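PDB 2HPS: coelenterazine-binding protein with bound coelenterazine from Renilla muelleri, which binds the luciferin coelenterazine and probably makes it available to luciferase and oxygen only once calcium is bound. Local coordinates for residues 16-21 with 78-82; 33-39 with 61-66; 11-16 with 167-173; 28-33 with 70-76. All coordinates share one frame; numbering follows the deposited sequence. Where two conformers were deposited one is given.

Contact 1: 16-21 with 78-82; sequences MKTRMQ and VEEAA. With CTZ (c2-hydroxy-coelenterazine), chain B.
Met20 and Val78 face each other where helix 16-21 runs against the first turn of helix 78-82, the short axes 8.3 Å apart with their directions at 126°. Met20, a selenomethionine, starts toward the partner helix, its CB against Val78 O. Its chain then folds back at chi2 (-63°), which lays SE alongside the methyl of Ala81, 3.8 Å from Ala81 CB, and sends CE off toward the ligand. Met16, also a selenomethionine, has a similar bent shape: CB rests against the methyl of Ala82 at 3.9 Å, while the selenium end leaves the interface. The backbones come closest at this pair, Met16 CA lying 4.8 Å from Ala82 CA, where the small side chain of Ala82 allows it. The methyl of Ala82 touches the backbone of the other helix, CB lying 3.5 Å from Lys17 N. Lys17 runs out fully extended past helix 78-82, crossing Glu79 at about a right angle, so that Glu79 OE2 touches the aliphatic shaft at CD (3.6 Å) while the ammonium lies farther off. Farther along the same shaft, CE meets the CG2 branch of Val78.

From another side of helix 16-21, Arg19 reaches coelenterazine: its NE donates a nearly straight bond (163°) to O17 at 2.7 Å, and NH2 adds a weak second one. Tyr36 also bonds to O17. The contact thus joins the first helix of EF-hand 1 to the last helix of EF-hand 2, pairing them through small and flexible apolar side chains beside the coelenterazine pocket.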
# COMPACT_ATOMS: atom_id res chain seq x y z
N MSE A 16 1.80 -4.07 9.08
CA MSE A 16 1.14 -2.76 9.08
C MSE A 16 2.11 -1.64 9.48
O MSE A 16 2.06 -0.55 8.94
CB MSE A 16 -0.10 -2.76 9.97
CG MSE A 16 -1.20 -3.70 9.53
SE MSE A 16 -1.78 -3.39 7.64
CE MSE A 16 -0.92 -5.02 6.79
N LYS A 17 3.01 -1.92 10.42
CA LYS A 17 4.02 -0.92 10.78
C LYS A 17 4.96 -0.59 9.60
O LYS A 17 5.41 0.55 9.43
CB LYS A 17 4.82 -1.38 12.02
CG LYS A 17 5.68 -0.25 12.61
CD LYS A 17 6.51 -0.65 13.84
CE LYS A 17 7.49 0.48 14.19
NZ LYS A 17 8.35 0.09 15.35
N THR A 18 5.26 -1.60 8.79
CA THR A 18 6.12 -1.41 7.62
C THR A 18 5.40 -0.46 6.63
O THR A 18 5.99 0.49 6.11
CB THR A 18 6.43 -2.77 7.00
OG1 THR A 18 7.08 -3.58 8.01
CG2 THR A 18 7.36 -2.63 5.80
N ARG A 19 4.11 -0.71 6.46
CA ARG A 19 3.26 0.12 5.60
C ARG A 19 3.20 1.55 6.15
O ARG A 19 3.34 2.52 5.42
CB ARG A 19 1.85 -0.48 5.56
CG ARG A 19 0.84 0.35 4.80
CD ARG A 19 -0.53 -0.31 4.90
NE ARG A 19 -1.61 0.63 4.56
CZ ARG A 19 -2.88 0.49 4.93
NH1 ARG A 19 -3.29 -0.56 5.64
NH2 ARG A 19 -3.77 1.40 4.56
N MSE A 20 3.00 1.68 7.45
CA MSE A 20 2.82 3.00 8.03
C MSE A 20 4.10 3.80 8.01
O MSE A 20 4.07 5.04 7.89
CB MSE A 20 2.25 2.89 9.44
CG MSE A 20 0.84 2.32 9.49
SE MSE A 20 -0.42 3.46 8.55
CE MSE A 20 -0.60 2.72 6.87
N GLN A 21 5.24 3.11 8.08
CA GLN A 21 6.52 3.79 8.05
C GLN A 21 6.73 4.48 6.70
O GLN A 21 7.46 5.47 6.63
CB GLN A 21 7.70 2.88 8.39
CG GLN A 21 7.82 2.66 9.87
CD GLN A 21 9.23 2.42 10.38
OE1 GLN A 21 10.18 2.21 9.62
NE2 GLN A 21 9.37 2.46 11.69
N VAL A 78 3.62 5.89 14.30
CA VAL A 78 3.48 4.82 13.30
C VAL A 78 2.94 3.51 13.89
O VAL A 78 2.16 2.83 13.23
CB VAL A 78 4.78 4.58 12.49
CG1 VAL A 78 5.15 5.87 11.73
CG2 VAL A 78 5.93 4.10 13.39
N GLU A 79 3.30 3.17 15.14
CA GLU A 79 2.75 1.93 15.71
C GLU A 79 1.27 2.06 16.10
O GLU A 79 0.52 1.09 15.98
CB GLU A 79 3.63 1.29 16.81
CG GLU A 79 3.09 -0.02 17.49
CD GLU A 79 2.91 -1.27 16.57
OE1 GLU A 79 2.33 -2.28 17.05
OE2 GLU A 79 3.33 -1.29 15.39
N GLU A 80 0.85 3.25 16.54
CA GLU A 80 -0.58 3.47 16.83
C GLU A 80 -1.41 3.34 15.54
O GLU A 80 -2.48 2.70 15.55
CB GLU A 80 -0.83 4.83 17.49
CG GLU A 80 -2.28 5.05 17.93
CD GLU A 80 -2.47 6.33 18.75
OE1 GLU A 80 -1.56 6.70 19.52
OE2 GLU A 80 -3.54 6.96 18.63
N ALA A 81 -0.92 3.92 14.45
CA ALA A 81 -1.59 3.78 13.15
C ALA A 81 -1.59 2.32 12.68
O ALA A 81 -2.59 1.86 12.11
CB ALA A 81 -0.92 4.68 12.11
N ALA A 82 -0.49 1.61 12.93
CA ALA A 82 -0.41 0.18 12.60
C ALA A 82 -1.47 -0.64 13.36
O ALA A 82 -2.15 -1.49 12.79
CB ALA A 82 1.00 -0.38 12.85
N1 CTZ B . 3.09 1.99 -1.36
C2 CTZ B . 3.40 3.24 -0.92
C3 CTZ B . 4.83 3.15 -0.62
N4 CTZ B . 5.29 1.93 -0.88
C5 CTZ B . 6.52 1.39 -0.75
C6 CTZ B . 6.71 0.05 -1.09
N7 CTZ B . 5.69 -0.70 -1.55
C8 CTZ B . 4.44 -0.19 -1.71
C9 CTZ B . 4.23 1.23 -1.33
C10 CTZ B . 2.45 4.41 -0.79
C11 CTZ B . 1.42 4.01 0.24
C12 CTZ B . 0.10 3.80 -0.15
C13 CTZ B . -0.87 3.42 0.76
C14 CTZ B . -0.50 3.24 2.10
C15 CTZ B . 0.83 3.43 2.50
C16 CTZ B . 1.80 3.82 1.57
O17 CTZ B . -1.44 2.86 3.00
O18 CTZ B . 5.57 4.09 -0.15
C19 CTZ B . 8.06 -0.54 -0.98
C20 CTZ B . 8.94 -0.17 0.04
C21 CTZ B . 10.21 -0.74 0.10
C22 CTZ B . 10.62 -1.67 -0.87
C23 CTZ B . 9.76 -2.03 -1.89
C24 CTZ B . 8.48 -1.47 -1.96
O25 CTZ B . 11.87 -2.20 -0.78
C26 CTZ B . 3.26 -1.01 -2.20
C27 CTZ B . 3.25 -1.00 -3.70
C28 CTZ B . 2.24 -0.38 -4.42
C29 CTZ B . 2.27 -0.40 -5.82
C30 CTZ B . 3.33 -1.04 -6.48
C31 CTZ B . 4.34 -1.67 -5.76
C32 CTZ B . 4.30 -1.66 -4.36

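Contact 2: 33-39 with 61-66; sequences REDYELI and FLRVAD. With CTZ (c2-hydroxy-coelenterazine), chain B.
The hydroxyl of Tyr36 is gripped by several groups: it shares a 2.6 Å hydrogen bond with O17 of coelenterazine, and Arg19 NH2 and Gln103 NE2 also bond to Tyr36 OH. The ligand oxygen lies at the edge of the tyrosine ring, near its plane. These bonds hold the hydroxyl in place, while Phe61, over one face, limits turning of the ring. Its CD2 stands 3.6 Å from Tyr36 CE2, offset toward the rim, and the two ring planes meet obliquely at 49°. The carbonyl oxygen of Phe61 lies at the tyrosine edge, while Val64 CG1 comes within 3.5 Å of Tyr36 OH and the methyl of Ala65 touches CD2.

Ile39 crosses Phe61 at about a right angle. Its CG2 branch, anti to the backbone N, is wedged between the phenylalanine and the ligand, 3.5 Å from Phe61 CE2 and equally close to C10 of coelenterazine. At the outer end of the contact, Arg33, in one of its two conformers, stretches across Leu62, whose CD2 sits over one guanidinium face, 3.5 Å from Arg33 NE. In this conformer Arg33 NH1 forms a salt bridge with Asp66 OD1 at 2.8 Å, an almost straight bond (168°) lying in the guanidinium plane. Leu62 CD2 also packs on Glu37 CG, although the carboxylate of Glu37 turns to Arg58.

Helix 33-39, the exiting helix of EF-hand 1, here packs against helix 61-66, the entering helix of EF-hand 2, and their inner residues form part of the wall of the coelenterazine pocket.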
# COMPACT_ATOMS: atom_id res chain seq x y z
N ARG A 33 -2.72 13.04 8.68
CA ARG A 33 -3.61 13.04 7.52
C ARG A 33 -2.92 13.61 6.30
O ARG A 33 -2.95 13.01 5.22
CB ARG A 33 -4.85 13.85 7.86
CG ARG A 33 -6.04 13.71 6.92
CD ARG A 33 -7.26 14.39 7.51
NE ARG A 33 -8.44 14.22 6.65
CZ ARG A 33 -9.30 13.22 6.76
NH1 ARG A 33 -9.13 12.28 7.68
NH2 ARG A 33 -10.34 13.15 5.93
N GLU A 34 -2.26 14.78 6.44
CA GLU A 34 -1.65 15.38 5.26
C GLU A 34 -0.46 14.57 4.72
O GLU A 34 -0.21 14.60 3.53
CB GLU A 34 -1.27 16.86 5.44
CG GLU A 34 -0.34 17.15 6.57
CD GLU A 34 -1.08 17.57 7.83
OE1 GLU A 34 -0.69 18.63 8.39
OE2 GLU A 34 -2.04 16.87 8.25
N ASP A 35 0.25 13.87 5.59
CA ASP A 35 1.30 12.93 5.15
C ASP A 35 0.71 11.86 4.22
O ASP A 35 1.32 11.46 3.22
CB ASP A 35 1.97 12.24 6.35
CG ASP A 35 2.74 13.21 7.26
OD1 ASP A 35 3.24 14.25 6.79
OD2 ASP A 35 2.87 12.89 8.46
N TYR A 36 -0.48 11.38 4.57
CA TYR A 36 -1.18 10.40 3.74
C TYR A 36 -1.63 11.00 2.40
O TYR A 36 -1.45 10.40 1.34
CB TYR A 36 -2.33 9.78 4.55
CG TYR A 36 -2.63 8.34 4.18
CD1 TYR A 36 -1.60 7.38 4.14
CD2 TYR A 36 -3.94 7.92 3.90
CE1 TYR A 36 -1.87 6.04 3.80
CE2 TYR A 36 -4.22 6.60 3.57
CZ TYR A 36 -3.19 5.67 3.51
OH TYR A 36 -3.50 4.37 3.18
N GLU A 37 -2.17 12.22 2.45
CA GLU A 37 -2.56 12.96 1.24
C GLU A 37 -1.37 13.19 0.32
O GLU A 37 -1.53 13.23 -0.89
CB GLU A 37 -3.16 14.32 1.61
CG GLU A 37 -4.46 14.25 2.42
CD GLU A 37 -5.04 15.63 2.68
OE1 GLU A 37 -5.66 16.17 1.75
OE2 GLU A 37 -4.87 16.16 3.80
N LEU A 38 -0.18 13.35 0.88
CA LEU A 38 1.01 13.54 0.05
C LEU A 38 1.22 12.36 -0.90
O LEU A 38 1.61 12.55 -2.05
CB LEU A 38 2.25 13.73 0.93
CG LEU A 38 3.61 13.86 0.21
CD1 LEU A 38 3.66 15.04 -0.75
CD2 LEU A 38 4.75 13.95 1.27
N ILE A 39 0.99 11.15 -0.40
CA ILE A 39 1.06 9.95 -1.24
C ILE A 39 0.07 10.04 -2.41
O ILE A 39 0.44 9.83 -3.57
CB ILE A 39 0.83 8.68 -0.40
CG1 ILE A 39 1.99 8.53 0.57
CG2 ILE A 39 0.69 7.43 -1.32
CD1 ILE A 39 1.77 7.50 1.64
N PHE A 61 -7.95 7.94 -0.36
CA PHE A 61 -6.95 8.04 0.71
C PHE A 61 -7.50 8.64 2.00
O PHE A 61 -7.16 8.19 3.09
CB PHE A 61 -5.68 8.77 0.24
CG PHE A 61 -4.69 7.86 -0.43
CD1 PHE A 61 -4.98 7.30 -1.68
CD2 PHE A 61 -3.49 7.54 0.20
CE1 PHE A 61 -4.05 6.42 -2.31
CE2 PHE A 61 -2.58 6.66 -0.40
CZ PHE A 61 -2.85 6.11 -1.66
N LEU A 62 -8.36 9.65 1.89
CA LEU A 62 -8.96 10.23 3.08
C LEU A 62 -9.88 9.24 3.78
O LEU A 62 -9.91 9.18 5.01
CB LEU A 62 -9.74 11.51 2.74
CG LEU A 62 -8.89 12.71 2.30
CD1 LEU A 62 -9.84 13.82 1.84
CD2 LEU A 62 -7.94 13.20 3.39
N ARG A 63 -10.61 8.45 3.00
CA ARG A 63 -11.51 7.44 3.56
C ARG A 63 -10.73 6.42 4.40
O ARG A 63 -11.12 6.07 5.53
CB ARG A 63 -12.28 6.74 2.43
CG ARG A 63 -13.46 5.88 2.96
CD ARG A 63 -14.18 5.19 1.79
NE ARG A 63 -13.37 4.10 1.23
CZ ARG A 63 -13.30 2.88 1.76
NH1 ARG A 63 -13.99 2.58 2.86
NH2 ARG A 63 -12.53 1.96 1.19
N VAL A 64 -9.62 5.95 3.84
CA VAL A 64 -8.70 5.04 4.54
C VAL A 64 -8.03 5.76 5.73
O VAL A 64 -7.93 5.19 6.80
CB VAL A 64 -7.70 4.39 3.56
CG1 VAL A 64 -6.70 3.49 4.28
CG2 VAL A 64 -8.48 3.57 2.52
N ALA A 65 -7.64 7.03 5.55
CA ALA A 65 -7.05 7.81 6.67
C ALA A 65 -7.96 7.80 7.90
O ALA A 65 -7.50 7.67 9.04
CB ALA A 65 -6.74 9.24 6.23
N ASP A 66 -9.27 7.91 7.67
CA ASP A 66 -10.24 7.84 8.77
C ASP A 66 -10.14 6.53 9.53
O ASP A 66 -10.13 6.50 10.77
CB ASP A 66 -11.67 8.05 8.26
CG ASP A 66 -11.93 9.47 7.76
OD1 ASP A 66 -11.16 10.41 8.07
OD2 ASP A 66 -12.92 9.65 7.02
N1 CTZ B . 3.09 1.99 -1.36
C2 CTZ B . 3.40 3.24 -0.92
C3 CTZ B . 4.83 3.15 -0.62
N4 CTZ B . 5.29 1.93 -0.88
C5 CTZ B . 6.52 1.39 -0.75
C6 CTZ B . 6.71 0.05 -1.09
N7 CTZ B . 5.69 -0.70 -1.55
C8 CTZ B . 4.44 -0.19 -1.71
C9 CTZ B . 4.23 1.23 -1.33
C10 CTZ B . 2.45 4.41 -0.79
C11 CTZ B . 1.42 4.01 0.24
C12 CTZ B . 0.10 3.80 -0.15
C13 CTZ B . -0.87 3.42 0.76
C14 CTZ B . -0.50 3.24 2.10
C15 CTZ B . 0.83 3.43 2.50
C16 CTZ B . 1.80 3.82 1.57
O17 CTZ B . -1.44 2.86 3.00
O18 CTZ B . 5.57 4.09 -0.15
C19 CTZ B . 8.06 -0.54 -0.98
C20 CTZ B . 8.94 -0.17 0.04
C21 CTZ B . 10.21 -0.74 0.10
C22 CTZ B . 10.62 -1.67 -0.87
C23 CTZ B . 9.76 -2.03 -1.89
C24 CTZ B . 8.48 -1.47 -1.96
O25 CTZ B . 11.87 -2.20 -0.78
C26 CTZ B . 3.26 -1.01 -2.20
C27 CTZ B . 3.25 -1.00 -3.70
C28 CTZ B . 2.24 -0.38 -4.42
C29 CTZ B . 2.27 -0.40 -5.82
C30 CTZ B . 3.33 -1.04 -6.48
C31 CTZ B . 4.34 -1.67 -5.76
C32 CTZ B . 4.30 -1.66 -4.36

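Contact 3: 11-16 with 167-173; sequences YHLRKM and FLFGLEE
The end of the last EF-hand's exiting helix is tied here to the first helix of EF-hand 1, joining distant parts of the chain. Helix 157-169 stops at Phe169, and Gly170 is the first residue to leave helical geometry; carbonyl groups around this end are collected by two side chains of helix 11-16. His12 NE2 donates to Leu168 O at 2.8 Å, nearly straight (168°) and in the plane of the imidazole, although it reaches the carbonyl from above that group's plane. Gly170 O lies beside the same ring edge, 3.4 Å from His12 CD2. The other nitrogen, ND1, bonds to Thr86, which probably sets the turn of the ring.

Lys15 folds back at chi3 (-63°), bringing its ammonium over the helix end. NZ gives hydrogen bonds to Gly170 O (2.7 Å) and Phe167 O (2.9 Å) and another to a water that also bonds to Glu172 O. The buried lysine charge is thus surrounded by carbonyls, an arrangement that the helix dipole would probably favour.

The aliphatic part of Lys15 slides past the ring of Phe167, CB lying 3.9 Å from Phe167 CE1. On the same ring, the methyl of the selenomethionine Met16 reaches Phe167 CE2 at 3.5 Å, and Tyr181 stacks on this phenylalanine. Tyr11 is sandwiched farther out: Lys15 CG lies over one face and Glu173 over the other, while Asn178 binds both the tyrosine hydroxyl and the Glu173 carboxylate. Glu173 CB makes the CH-pi contact, 4.1 Å from the centroid of the Tyr11 ring.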
# COMPACT_ATOMS: atom_id res chain seq x y z
N TYR A 11 2.64 -10.71 13.62
CA TYR A 11 3.08 -10.64 12.23
C TYR A 11 2.26 -9.59 11.46
O TYR A 11 2.81 -8.80 10.70
CB TYR A 11 2.98 -12.03 11.58
CG TYR A 11 3.36 -11.99 10.11
CD1 TYR A 11 4.66 -11.66 9.72
CD2 TYR A 11 2.39 -12.20 9.12
CE1 TYR A 11 5.02 -11.59 8.36
CE2 TYR A 11 2.73 -12.12 7.77
CZ TYR A 11 4.03 -11.81 7.39
OH TYR A 11 4.37 -11.75 6.06
N HIS A 12 0.94 -9.60 11.66
CA HIS A 12 0.10 -8.62 10.96
C HIS A 12 0.46 -7.20 11.34
O HIS A 12 0.61 -6.33 10.47
CB HIS A 12 -1.39 -8.88 11.19
CG HIS A 12 -2.25 -8.19 10.19
ND1 HIS A 12 -2.63 -6.88 10.31
CD2 HIS A 12 -2.74 -8.62 9.00
CE1 HIS A 12 -3.33 -6.52 9.24
NE2 HIS A 12 -3.42 -7.57 8.44
N LEU A 13 0.69 -6.96 12.63
CA LEU A 13 1.13 -5.61 13.06
C LEU A 13 2.47 -5.22 12.46
O LEU A 13 2.72 -4.04 12.18
CB LEU A 13 1.21 -5.53 14.59
CG LEU A 13 -0.10 -5.51 15.37
CD1 LEU A 13 0.18 -5.72 16.86
CD2 LEU A 13 -0.79 -4.15 15.16
N ARG A 14 3.38 -6.19 12.35
CA ARG A 14 4.69 -5.97 11.73
C ARG A 14 4.53 -5.53 10.28
O ARG A 14 5.18 -4.57 9.84
CB ARG A 14 5.55 -7.23 11.82
CG ARG A 14 6.99 -7.04 11.33
CD ARG A 14 7.80 -8.33 11.59
NE ARG A 14 9.17 -8.22 11.09
CZ ARG A 14 10.19 -7.69 11.77
NH1 ARG A 14 10.00 -7.19 13.00
NH2 ARG A 14 11.40 -7.64 11.20
N LYS A 15 3.62 -6.18 9.55
CA LYS A 15 3.30 -5.77 8.21
C LYS A 15 2.75 -4.34 8.20
O LYS A 15 3.20 -3.51 7.41
CB LYS A 15 2.30 -6.74 7.58
CG LYS A 15 2.90 -8.11 7.21
CD LYS A 15 1.96 -8.92 6.34
CE LYS A 15 0.64 -9.28 7.04
NZ LYS A 15 -0.28 -10.13 6.15
N MSE A 16 1.80 -4.07 9.08
CA MSE A 16 1.14 -2.76 9.08
C MSE A 16 2.11 -1.64 9.48
O MSE A 16 2.06 -0.55 8.94
CB MSE A 16 -0.10 -2.76 9.97
CG MSE A 16 -1.20 -3.70 9.53
SE MSE A 16 -1.78 -3.39 7.64
CE MSE A 16 -0.92 -5.02 6.79
N PHE A 167 -1.07 -9.37 1.71
CA PHE A 167 -0.50 -8.36 2.60
C PHE A 167 -1.54 -7.83 3.59
O PHE A 167 -1.29 -7.77 4.78
CB PHE A 167 0.11 -7.22 1.81
CG PHE A 167 0.83 -6.22 2.68
CD1 PHE A 167 2.13 -6.47 3.10
CD2 PHE A 167 0.20 -5.05 3.10
CE1 PHE A 167 2.81 -5.57 3.93
CE2 PHE A 167 0.88 -4.13 3.93
CZ PHE A 167 2.19 -4.38 4.33
N LEU A 168 -2.71 -7.45 3.08
CA LEU A 168 -3.72 -6.80 3.93
C LEU A 168 -4.42 -7.72 4.92
O LEU A 168 -4.75 -7.28 6.03
CB LEU A 168 -4.75 -6.05 3.06
CG LEU A 168 -4.27 -4.78 2.35
CD1 LEU A 168 -5.44 -4.25 1.53
CD2 LEU A 168 -3.74 -3.72 3.32
N PHE A 169 -4.65 -8.98 4.55
CA PHE A 169 -5.45 -9.88 5.37
C PHE A 169 -4.76 -11.15 5.86
O PHE A 169 -5.32 -11.87 6.69
CB PHE A 169 -6.74 -10.28 4.62
CG PHE A 169 -7.58 -9.11 4.24
CD1 PHE A 169 -8.24 -8.38 5.21
CD2 PHE A 169 -7.71 -8.73 2.90
CE1 PHE A 169 -9.02 -7.28 4.85
CE2 PHE A 169 -8.48 -7.64 2.55
CZ PHE A 169 -9.13 -6.92 3.52
N GLY A 170 -3.57 -11.43 5.33
CA GLY A 170 -2.84 -12.64 5.67
C GLY A 170 -2.40 -12.67 7.12
O GLY A 170 -1.90 -11.67 7.63
N LEU A 171 -2.60 -13.81 7.78
CA LEU A 171 -2.18 -13.99 9.17
C LEU A 171 -0.89 -14.79 9.23
O LEU A 171 -0.23 -14.83 10.28
CB LEU A 171 -3.25 -14.73 9.97
CG LEU A 171 -4.60 -14.02 10.09
CD1 LEU A 171 -5.57 -14.87 10.89
CD2 LEU A 171 -4.44 -12.66 10.71
N GLU A 172 -0.58 -15.46 8.13
CA GLU A 172 0.63 -16.27 8.02
C GLU A 172 1.57 -15.62 7.03
O GLU A 172 1.15 -15.01 6.05
CB GLU A 172 0.28 -17.69 7.56
CG GLU A 172 0.08 -18.70 8.70
CD GLU A 172 -1.17 -18.45 9.51
OE1 GLU A 172 -2.27 -18.34 8.91
OE2 GLU A 172 -1.05 -18.37 10.75
N GLU A 173 2.86 -15.77 7.31
CA GLU A 173 3.91 -15.16 6.52
C GLU A 173 3.98 -15.74 5.11
O GLU A 173 3.84 -16.96 4.93
CB GLU A 173 5.22 -15.42 7.24
CG GLU A 173 6.41 -14.80 6.64
CD GLU A 173 7.62 -15.00 7.51
OE1 GLU A 173 7.45 -15.47 8.67
OE2 GLU A 173 8.73 -14.69 7.04
O HOH W 1 0.68 -12.48 4.88

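Contact 4: 28-33 with 70-76; sequences DGFISR and LAPGVRI
Two backbone hydrogen bonds join Ile31 and Ile76 as an antiparallel hydrogen-bonded pair: Ile31 N donates to Ile76 O at 2.9 Å, and Ile76 N returns a bond to Ile31 O at 3.1 Å. Beside them, Phe30 CA and Arg75 CA make CA-H...O contacts to Ile76 O and Ile31 O.

Charged and aromatic groups meet at one end. Arg75 is extended from CG to NE and lies across Phe30 at about a right angle, with its guanidinium stacked on the ring, planes 21° apart and centres 4.0 Å from each other. Phe30 CG sits over the middle of the guanidinium, whereas the cation is off-centre over the ring. Arg75 NH2 also makes a salt bridge to Asp28 OD2 at 3.2 Å; the oxygen lies in the guanidinium plane, but is approached from above the carboxylate. The other oxygen, OD1, accepts from Phe30 N and closes an Asx turn, so this aspartate ties its own loop to the neighbouring strand.

The pairing of strands 30-32 and 75-77 is the short two-stranded sheet that usually links the loops of an EF-hand pair, here EF-hands 1 and 2.

Apolar packing lies beneath: Ile31 CG1 touches Leu70 CD2 at 3.9 Å, the two side chains crossing at about a right angle, and Ile31 also rests on Val78 and Ala81 of helix 78-91. At the far end, in one of two conformers, Arg33 NH1, whose stronger partner is Asp66, donates to Leu70 O at 3.2 Å. Pro72 runs alongside the same arginine, with CG over one face of its guanidinium, just where Ala71 to Val74 make a type II turn.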
# COMPACT_ATOMS: atom_id res chain seq x y z
N ASP A 28 10.39 10.64 11.67
CA ASP A 28 10.31 11.06 13.07
C ASP A 28 9.43 10.15 13.94
O ASP A 28 9.27 10.38 15.15
CB ASP A 28 9.87 12.54 13.19
CG ASP A 28 8.41 12.78 12.78
OD1 ASP A 28 7.75 11.87 12.20
OD2 ASP A 28 7.91 13.90 13.03
N GLY A 29 8.89 9.10 13.32
CA GLY A 29 8.06 8.11 14.02
C GLY A 29 6.59 8.48 14.14
O GLY A 29 5.83 7.78 14.82
N PHE A 30 6.20 9.58 13.49
CA PHE A 30 4.82 10.08 13.56
C PHE A 30 4.28 10.40 12.18
O PHE A 30 5.02 10.76 11.28
CB PHE A 30 4.73 11.31 14.47
CG PHE A 30 4.94 11.00 15.92
CD1 PHE A 30 3.85 10.74 16.75
CD2 PHE A 30 6.23 10.93 16.46
CE1 PHE A 30 4.04 10.43 18.10
CE2 PHE A 30 6.43 10.61 17.81
CZ PHE A 30 5.33 10.37 18.63
N ILE A 31 2.96 10.25 12.04
CA ILE A 31 2.30 10.53 10.76
C ILE A 31 0.99 11.28 10.96
O ILE A 31 0.41 11.29 12.05
CB ILE A 31 2.04 9.24 9.94
CG1 ILE A 31 1.18 8.23 10.72
CG2 ILE A 31 3.38 8.62 9.47
CD1 ILE A 31 0.67 7.06 9.85
N SER A 32 0.52 11.90 9.88
CA SER A 32 -0.72 12.67 9.95
C SER A 32 -1.50 12.52 8.65
O SER A 32 -0.98 11.98 7.65
CB SER A 32 -0.38 14.15 10.11
OG SER A 32 0.19 14.63 8.91
N ARG A 33 -2.72 13.04 8.68
CA ARG A 33 -3.61 13.04 7.52
C ARG A 33 -2.92 13.61 6.30
O ARG A 33 -2.95 13.01 5.22
CB ARG A 33 -4.85 13.85 7.86
CG ARG A 33 -6.04 13.71 6.92
CD ARG A 33 -7.26 14.39 7.51
NE ARG A 33 -8.44 14.22 6.65
CZ ARG A 33 -9.30 13.22 6.76
NH1 ARG A 33 -9.13 12.28 7.68
NH2 ARG A 33 -10.34 13.15 5.93
N LEU A 70 -6.15 8.73 11.29
CA LEU A 70 -5.47 9.94 10.85
C LEU A 70 -6.49 11.06 10.67
O LEU A 70 -6.71 11.55 9.56
CB LEU A 70 -4.67 9.70 9.56
CG LEU A 70 -3.59 8.64 9.65
CD1 LEU A 70 -2.87 8.58 8.30
CD2 LEU A 70 -2.61 8.97 10.79
N ALA A 71 -7.11 11.43 11.79
CA ALA A 71 -8.13 12.48 11.84
C ALA A 71 -7.51 13.84 11.57
O ALA A 71 -6.31 14.03 11.79
CB ALA A 71 -8.83 12.46 13.20
N PRO A 72 -8.31 14.80 11.05
CA PRO A 72 -7.76 16.15 10.85
C PRO A 72 -7.11 16.68 12.13
O PRO A 72 -7.64 16.51 13.23
CB PRO A 72 -9.00 16.98 10.49
CG PRO A 72 -9.94 16.01 9.90
CD PRO A 72 -9.71 14.70 10.61
N GLY A 73 -5.92 17.26 11.97
CA GLY A 73 -5.24 17.92 13.08
C GLY A 73 -4.42 17.05 14.01
O GLY A 73 -3.60 17.58 14.78
N VAL A 74 -4.62 15.73 13.98
CA VAL A 74 -3.90 14.83 14.88
C VAL A 74 -2.59 14.34 14.26
O VAL A 74 -2.41 14.35 13.04
CB VAL A 74 -4.75 13.64 15.43
CG1 VAL A 74 -6.13 14.10 15.89
CG2 VAL A 74 -4.87 12.51 14.40
N ARG A 75 -1.68 13.94 15.14
CA ARG A 75 -0.40 13.40 14.76
C ARG A 75 -0.31 12.18 15.65
O ARG A 75 -0.41 12.31 16.87
CB ARG A 75 0.67 14.44 15.09
CG ARG A 75 2.10 13.98 14.97
CD ARG A 75 3.03 15.16 15.13
NE ARG A 75 4.43 14.77 15.03
CZ ARG A 75 5.21 14.47 16.07
NH1 ARG A 75 4.72 14.54 17.31
NH2 ARG A 75 6.47 14.12 15.87
N ILE A 76 -0.19 10.99 15.06
CA ILE A 76 -0.11 9.76 15.85
C ILE A 76 1.14 8.99 15.46
O ILE A 76 1.69 9.20 14.37
CB ILE A 76 -1.38 8.87 15.74
CG1 ILE A 76 -1.61 8.37 14.32
CG2 ILE A 76 -2.64 9.64 16.23
CD1 ILE A 76 -2.77 7.32 14.23

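Overall arrangement
Contacts 1, 2 and 4 join EF-hands 1 and 2. In contact 4 their loops pair in the short antiparallel sheet of strands 30-32 and 75-77; contact 1 packs helix 6-21 on helix 78-91, and contact 2 helix 33-47 on helix 51-68. Their centres lie about 10 to 13 Å apart, and Arg33 serves both contacts 2 and 4. Contact 3 shares helix 6-21 and Met16 with contact 1, but its centre is about 21 Å from that of contact 2; it returns the end of helix 157-169 to the start of the chain. Along the chain, contact 3 encloses contact 1, which encloses 4, which encloses 2. Contacts 1 and 2 both reach coelenterazine O17, linking the EF-hand pair to the luciferin.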